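Local coordinates for hypothetical protein PH1819 (Pyrococcus horikoshii, PDB 2EEN) that is of unknown function but belongs to the CYTH family, whose members typically process triphosphorylated substrates with metal ions inside a beta-barrel tunnel, at residues Phe42-Lys54 with Glu61-Glu73. Residues are numbered along the deposited sequence; the frame is centred on the assembly and turned at random.
Sequences FSKTDEALRIRIK and EVFLTYKGPKIDE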
loop_
_atom_site.group_PDB
_atom_site.type_symbol
_atom_site.label_atom_id
_atom_site.label_comp_id
_atom_site.label_asym_id
_atom_site.label_seq_id
_atom_site.Cartn_x
_atom_site.Cartn_y
_atom_site.Cartn_z
ATOM N N PHE A 42 -4.305 -0.221 -17.429
ATOM C CA PHE A 42 -4.334 1.147 -16.928
ATOM C C PHE A 42 -4.263 2.175 -18.033
ATOM O O PHE A 42 -4.766 3.280 -17.876
ATOM C CB PHE A 42 -3.182 1.413 -15.964
ATOM C CG PHE A 42 -3.418 0.925 -14.569
ATOM C CD1 PHE A 42 -4.708 0.736 -14.079
ATOM C CD2 PHE A 42 -2.341 0.723 -13.713
ATOM C CE1 PHE A 42 -4.928 0.361 -12.756
ATOM C CE2 PHE A 42 -2.543 0.348 -12.389
ATOM C CZ PHE A 42 -3.842 0.168 -11.906
ATOM N N SER A 43 -3.631 1.828 -19.148
ATOM C CA SER A 43 -3.524 2.779 -20.247
ATOM C C SER A 43 -4.888 3.031 -20.885
ATOM O O SER A 43 -5.100 4.064 -21.518
ATOM C CB SER A 43 -2.514 2.286 -21.291
ATOM O OG SER A 43 -2.919 1.072 -21.888
ATOM N N LYS A 44 -5.816 2.095 -20.703
ATOM C CA LYS A 44 -7.163 2.226 -21.253
ATOM C C LYS A 44 -8.114 2.892 -20.262
ATOM O O LYS A 44 -9.099 3.516 -20.654
ATOM C CB LYS A 44 -7.721 0.852 -21.637
ATOM C CG LYS A 44 -7.045 0.220 -22.840
ATOM C CD LYS A 44 -7.283 1.035 -24.099
ATOM C CE LYS A 44 -6.642 0.365 -25.307
ATOM N NZ LYS A 44 -7.163 -1.018 -25.500
ATOM N N THR A 45 -7.819 2.756 -18.972
ATOM C CA THR A 45 -8.663 3.338 -17.935
ATOM C C THR A 45 -8.087 4.650 -17.394
ATOM O O THR A 45 -8.705 5.311 -16.553
ATOM C CB THR A 45 -8.843 2.357 -16.774
ATOM O OG1 THR A 45 -7.557 2.031 -16.236
ATOM C CG2 THR A 45 -9.525 1.082 -17.255
ATOM N N ASP A 46 -6.910 5.010 -17.891
ATOM C CA ASP A 46 -6.214 6.234 -17.508
ATOM C C ASP A 46 -5.887 6.284 -16.025
ATOM O O ASP A 46 -6.006 7.319 -15.372
ATOM C CB ASP A 46 -7.035 7.461 -17.917
ATOM C CG ASP A 46 -6.235 8.746 -17.848
ATOM O OD1 ASP A 46 -4.997 8.692 -18.015
ATOM O OD2 ASP A 46 -6.846 9.817 -17.648
ATOM N N GLU A 47 -5.460 5.148 -15.497
ATOM C CA GLU A 47 -5.083 5.058 -14.097
ATOM C C GLU A 47 -3.580 4.839 -14.023
ATOM O O GLU A 47 -2.935 4.555 -15.027
ATOM C CB GLU A 47 -5.778 3.877 -13.448
ATOM C CG GLU A 47 -7.262 4.013 -13.333
ATOM C CD GLU A 47 -7.882 2.717 -12.877
ATOM O OE1 GLU A 47 -8.097 1.830 -13.729
ATOM O OE2 GLU A 47 -8.124 2.573 -11.667
ATOM N N ALA A 48 -3.017 4.977 -12.828
ATOM C CA ALA A 48 -1.592 4.758 -12.646
ATOM C C ALA A 48 -1.305 4.341 -11.213
ATOM O O ALA A 48 -2.031 4.702 -10.285
ATOM C CB ALA A 48 -0.803 6.027 -12.986
ATOM N N LEU A 49 -0.262 3.541 -11.045
ATOM C CA LEU A 49 0.158 3.114 -9.723
ATOM C C LEU A 49 1.666 3.221 -9.787
ATOM O O LEU A 49 2.305 2.671 -10.686
ATOM C CB LEU A 49 -0.259 1.673 -9.433
ATOM C CG LEU A 49 0.149 1.245 -8.020
ATOM C CD1 LEU A 49 -0.629 2.066 -6.968
ATOM C CD2 LEU A 49 -0.130 -0.235 -7.845
ATOM N N ARG A 50 2.239 3.936 -8.832
ATOM C CA ARG A 50 3.669 4.158 -8.859
ATOM C C ARG A 50 4.336 4.152 -7.503
ATOM O O ARG A 50 3.716 4.464 -6.489
ATOM C CB ARG A 50 3.907 5.510 -9.543
ATOM C CG ARG A 50 5.154 6.286 -9.150
ATOM C CD ARG A 50 5.017 7.758 -9.573
ATOM N NE ARG A 50 4.473 8.608 -8.512
ATOM C CZ ARG A 50 3.871 9.776 -8.719
ATOM N NH1 ARG A 50 3.722 10.236 -9.951
ATOM N NH2 ARG A 50 3.431 10.497 -7.694
ATOM N N ILE A 51 5.595 3.738 -7.484
ATOM C CA ILE A 51 6.369 3.825 -6.261
ATOM C C ILE A 51 7.433 4.838 -6.618
ATOM O O ILE A 51 8.158 4.674 -7.605
ATOM C CB ILE A 51 7.035 2.509 -5.856
ATOM C CG1 ILE A 51 5.990 1.600 -5.210
ATOM C CG2 ILE A 51 8.159 2.791 -4.861
ATOM C CD1 ILE A 51 6.489 0.226 -4.862
ATOM N N ARG A 52 7.501 5.903 -5.828
ATOM C CA ARG A 52 8.471 6.959 -6.048
ATOM C C ARG A 52 9.500 7.027 -4.947
ATOM O O ARG A 52 9.161 6.988 -3.766
ATOM C CB ARG A 52 7.782 8.319 -6.124
ATOM C CG ARG A 52 8.736 9.484 -5.881
ATOM C CD ARG A 52 8.049 10.797 -6.175
ATOM N NE ARG A 52 7.663 10.862 -7.580
ATOM C CZ ARG A 52 6.905 11.815 -8.108
ATOM N NH1 ARG A 52 6.435 12.800 -7.350
ATOM N NH2 ARG A 52 6.624 11.785 -9.403
ATOM N N ILE A 53 10.762 7.121 -5.347
ATOM C CA ILE A 53 11.847 7.277 -4.395
ATOM C C ILE A 53 12.297 8.712 -4.616
ATOM O O ILE A 53 12.683 9.088 -5.723
ATOM C CB ILE A 53 13.011 6.310 -4.672
ATOM C CG1 ILE A 53 12.530 4.863 -4.521
ATOM C CG2 ILE A 53 14.153 6.589 -3.695
ATOM C CD1 ILE A 53 13.588 3.819 -4.844
ATOM N N LYS A 54 12.211 9.513 -3.561
ATOM C CA LYS A 54 12.570 10.921 -3.613
ATOM C C LYS A 54 13.831 11.141 -2.785
ATOM O O LYS A 54 13.881 10.773 -1.612
ATOM C CB LYS A 54 11.404 11.741 -3.050
ATOM C CG LYS A 54 11.530 13.247 -3.166
ATOM C CD LYS A 54 10.321 13.923 -2.522
ATOM C CE LYS A 54 9.021 13.528 -3.213
ATOM N NZ LYS A 54 7.819 14.080 -2.516
ATOM N N GLU A 61 12.900 9.602 0.628
ATOM C CA GLU A 61 11.499 9.388 0.981
ATOM C C GLU A 61 10.923 8.510 -0.113
ATOM O O GLU A 61 11.318 8.616 -1.272
ATOM C CB GLU A 61 10.719 10.700 1.035
ATOM C CG GLU A 61 11.153 11.664 2.128
ATOM C CD GLU A 61 10.199 12.840 2.263
ATOM O OE1 GLU A 61 9.782 13.396 1.225
ATOM O OE2 GLU A 61 9.870 13.212 3.409
ATOM N N VAL A 62 9.995 7.636 0.253
ATOM C CA VAL A 62 9.399 6.735 -0.717
ATOM C C VAL A 62 7.894 6.812 -0.599
ATOM O O VAL A 62 7.358 6.831 0.499
ATOM C CB VAL A 62 9.847 5.292 -0.467
ATOM C CG1 VAL A 62 9.263 4.376 -1.526
ATOM C CG2 VAL A 62 11.372 5.221 -0.471
ATOM N N PHE A 63 7.213 6.861 -1.737
ATOM C CA PHE A 63 5.761 6.955 -1.722
ATOM C C PHE A 63 5.126 5.990 -2.705
ATOM O O PHE A 63 5.696 5.690 -3.752
ATOM C CB PHE A 63 5.306 8.376 -2.087
ATOM C CG PHE A 63 5.876 9.447 -1.201
ATOM C CD1 PHE A 63 7.147 9.962 -1.439
ATOM C CD2 PHE A 63 5.151 9.923 -0.118
ATOM C CE1 PHE A 63 7.689 10.944 -0.601
ATOM C CE2 PHE A 63 5.680 10.901 0.724
ATOM C CZ PHE A 63 6.955 11.413 0.480
ATOM N N LEU A 64 3.950 5.494 -2.342
ATOM C CA LEU A 64 3.167 4.612 -3.198
ATOM C C LEU A 64 1.973 5.487 -3.554
ATOM O O LEU A 64 1.254 5.961 -2.672
ATOM C CB LEU A 64 2.703 3.371 -2.434
ATOM C CG LEU A 64 1.684 2.489 -3.159
ATOM C CD1 LEU A 64 2.261 1.977 -4.473
ATOM C CD2 LEU A 64 1.317 1.313 -2.270
ATOM N N THR A 65 1.764 5.705 -4.846
ATOM C CA THR A 65 0.687 6.577 -5.276
ATOM C C THR A 65 -0.188 5.985 -6.358
ATOM O O THR A 65 0.305 5.403 -7.325
ATOM C CB THR A 65 1.267 7.898 -5.813
ATOM O OG1 THR A 65 2.114 8.484 -4.816
ATOM C CG2 THR A 65 0.155 8.872 -6.177
ATOM N N TYR A 66 -1.494 6.120 -6.160
ATOM C CA TYR A 66 -2.475 5.683 -7.143
ATOM C C TYR A 66 -3.028 6.967 -7.722
ATOM O O TYR A 66 -3.301 7.922 -6.990
ATOM C CB TYR A 66 -3.646 4.935 -6.504
ATOM C CG TYR A 66 -4.841 4.789 -7.436
ATOM C CD1 TYR A 66 -4.871 3.801 -8.420
ATOM C CD2 TYR A 66 -5.922 5.668 -7.351
ATOM C CE1 TYR A 66 -5.948 3.696 -9.298
ATOM C CE2 TYR A 66 -6.999 5.574 -8.219
ATOM C CZ TYR A 66 -7.006 4.585 -9.192
ATOM O OH TYR A 66 -8.076 4.485 -10.046
ATOM N N LYS A 67 -3.178 6.997 -9.036
ATOM C CA LYS A 67 -3.768 8.156 -9.679
ATOM C C LYS A 67 -4.979 7.714 -10.480
ATOM O O LYS A 67 -4.926 6.732 -11.226
ATOM C CB LYS A 67 -2.759 8.854 -10.581
ATOM C CG LYS A 67 -1.665 9.554 -9.794
ATOM C CD LYS A 67 -1.136 10.758 -10.543
ATOM C CE LYS A 67 -0.054 11.454 -9.740
ATOM N NZ LYS A 67 0.347 12.735 -10.381
ATOM N N GLY A 68 -6.074 8.446 -10.310
ATOM C CA GLY A 68 -7.297 8.131 -11.019
ATOM C C GLY A 68 -7.281 8.791 -12.380
ATOM O O GLY A 68 -6.309 9.451 -12.744
ATOM N N PRO A 69 -8.353 8.618 -13.164
ATOM C CA PRO A 69 -8.466 9.199 -14.504
ATOM C C PRO A 69 -8.459 10.721 -14.451
ATOM O O PRO A 69 -8.882 11.318 -13.455
ATOM C CB PRO A 69 -9.814 8.673 -15.002
ATOM C CG PRO A 69 -10.040 7.422 -14.196
ATOM C CD PRO A 69 -9.546 7.825 -12.830
ATOM N N LYS A 70 -7.968 11.348 -15.515
ATOM C CA LYS A 70 -7.970 12.803 -15.579
ATOM C C LYS A 70 -9.436 13.214 -15.611
ATOM O O LYS A 70 -10.248 12.586 -16.296
ATOM C CB LYS A 70 -7.257 13.295 -16.844
ATOM C CG LYS A 70 -5.741 13.103 -16.825
ATOM C CD LYS A 70 -5.076 13.672 -18.078
ATOM C CE LYS A 70 -5.507 12.928 -19.336
ATOM N NZ LYS A 70 -5.179 11.475 -19.264
ATOM N N ILE A 71 -9.785 14.254 -14.862
ATOM C CA ILE A 71 -11.170 14.707 -14.832
ATOM C C ILE A 71 -11.338 16.066 -15.494
ATOM O O ILE A 71 -12.450 16.581 -15.598
ATOM C CB ILE A 71 -11.695 14.799 -13.394
ATOM C CG1 ILE A 71 -10.830 15.766 -12.583
ATOM C CG2 ILE A 71 -11.706 13.418 -12.759
ATOM C CD1 ILE A 71 -11.357 16.025 -11.188
ATOM N N ASP A 72 -10.230 16.630 -15.959
ATOM C CA ASP A 72 -10.242 17.943 -16.595
ATOM C C ASP A 72 -9.577 17.896 -17.971
ATOM O O ASP A 72 -8.501 17.323 -18.132
ATOM C CB ASP A 72 -9.518 18.947 -15.690
ATOM C CG ASP A 72 -9.493 20.344 -16.269
ATOM O OD1 ASP A 72 -10.578 20.887 -16.568
ATOM O OD2 ASP A 72 -8.386 20.901 -16.417
ATOM N N GLU A 73 -10.220 18.510 -18.961
ATOM C CA GLU A 73 -9.696 18.522 -20.324
ATOM C C GLU A 73 -8.533 19.495 -20.488
ATOM O O GLU A 73 -7.711 19.343 -21.394
ATOM C CB GLU A 73 -10.803 18.908 -21.316
ATOM C CG GLU A 73 -12.213 18.611 -20.835
ATOM C CD GLU A 73 -12.637 19.495 -19.674
ATOM O OE1 GLU A 73 -12.691 20.731 -19.854
ATOM O OE2 GLU A 73 -12.912 18.958 -18.579
HETATM O O HOH W 1 4.513 7.838 -5.581
HETATM O O HOH W 2 2.900 13.123 -9.506
#
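Ala48 and Lys67 begin the regular pairing of an antiparallel beta hairpin in the CYTH fold, the strand axes of 48-54 and 61-70 running at 165°. Four hydrogen-bonded pairs, Ala48-Lys67, Arg50-Thr65, Arg52-Phe63 and Lys54-Glu61, exchange N-H and C=O in both directions, so eight backbone bonds satisfy both polar backbone atoms of all eight residues. On one face Leu49 CD1 meets Leu64 CD1 at 3.8 Å; Leu49, Ile51 and Val62 pack against helix 89-98, Leu64 and Tyr66 against Leu95 of the second subunit. The opposite face carries Arg50, Arg52, Lys54 and Lys67 among neutral and acidic residues, consistent with a CYTH tunnel lining suited to anionic ligands. Arg50, with CG swung roughly opposite the backbone N (chi1 152°) and the chain bent at chi3, turns its guanidinium edge to two waters. One accepts from Arg50 NE at 3.0 Å and donates to Thr65 OG1 at 2.6 Å; the other accepts from both Arg50 NH1 and Lys67 NZ. Tyr34 and Glu82 also bind Arg50 NH1 and Thr65 OG1, respectively; Arg52, lying over a face of the Arg50 guanidinium, pairs with Asp32. Just before strand 48-54, Glu47 OE2 accepts from Tyr66 OH at 2.5 Å through its anti lone pair, carboxylate and ring nearly perpendicular; Glu47 OE1 takes Thr45 OG1 and a salt bridge from Arg40. An alanine here would probably leave Tyr66 OH, Thr45 OG1 and Arg40 without this mate. Asp46 OD1 pairs with Arg78, whereas Asp46 OD2 is held from opposite faces of its plane by Lys70 N, in a nearly straight bond (178°), and by Lys70 NZ at 2.9 Å.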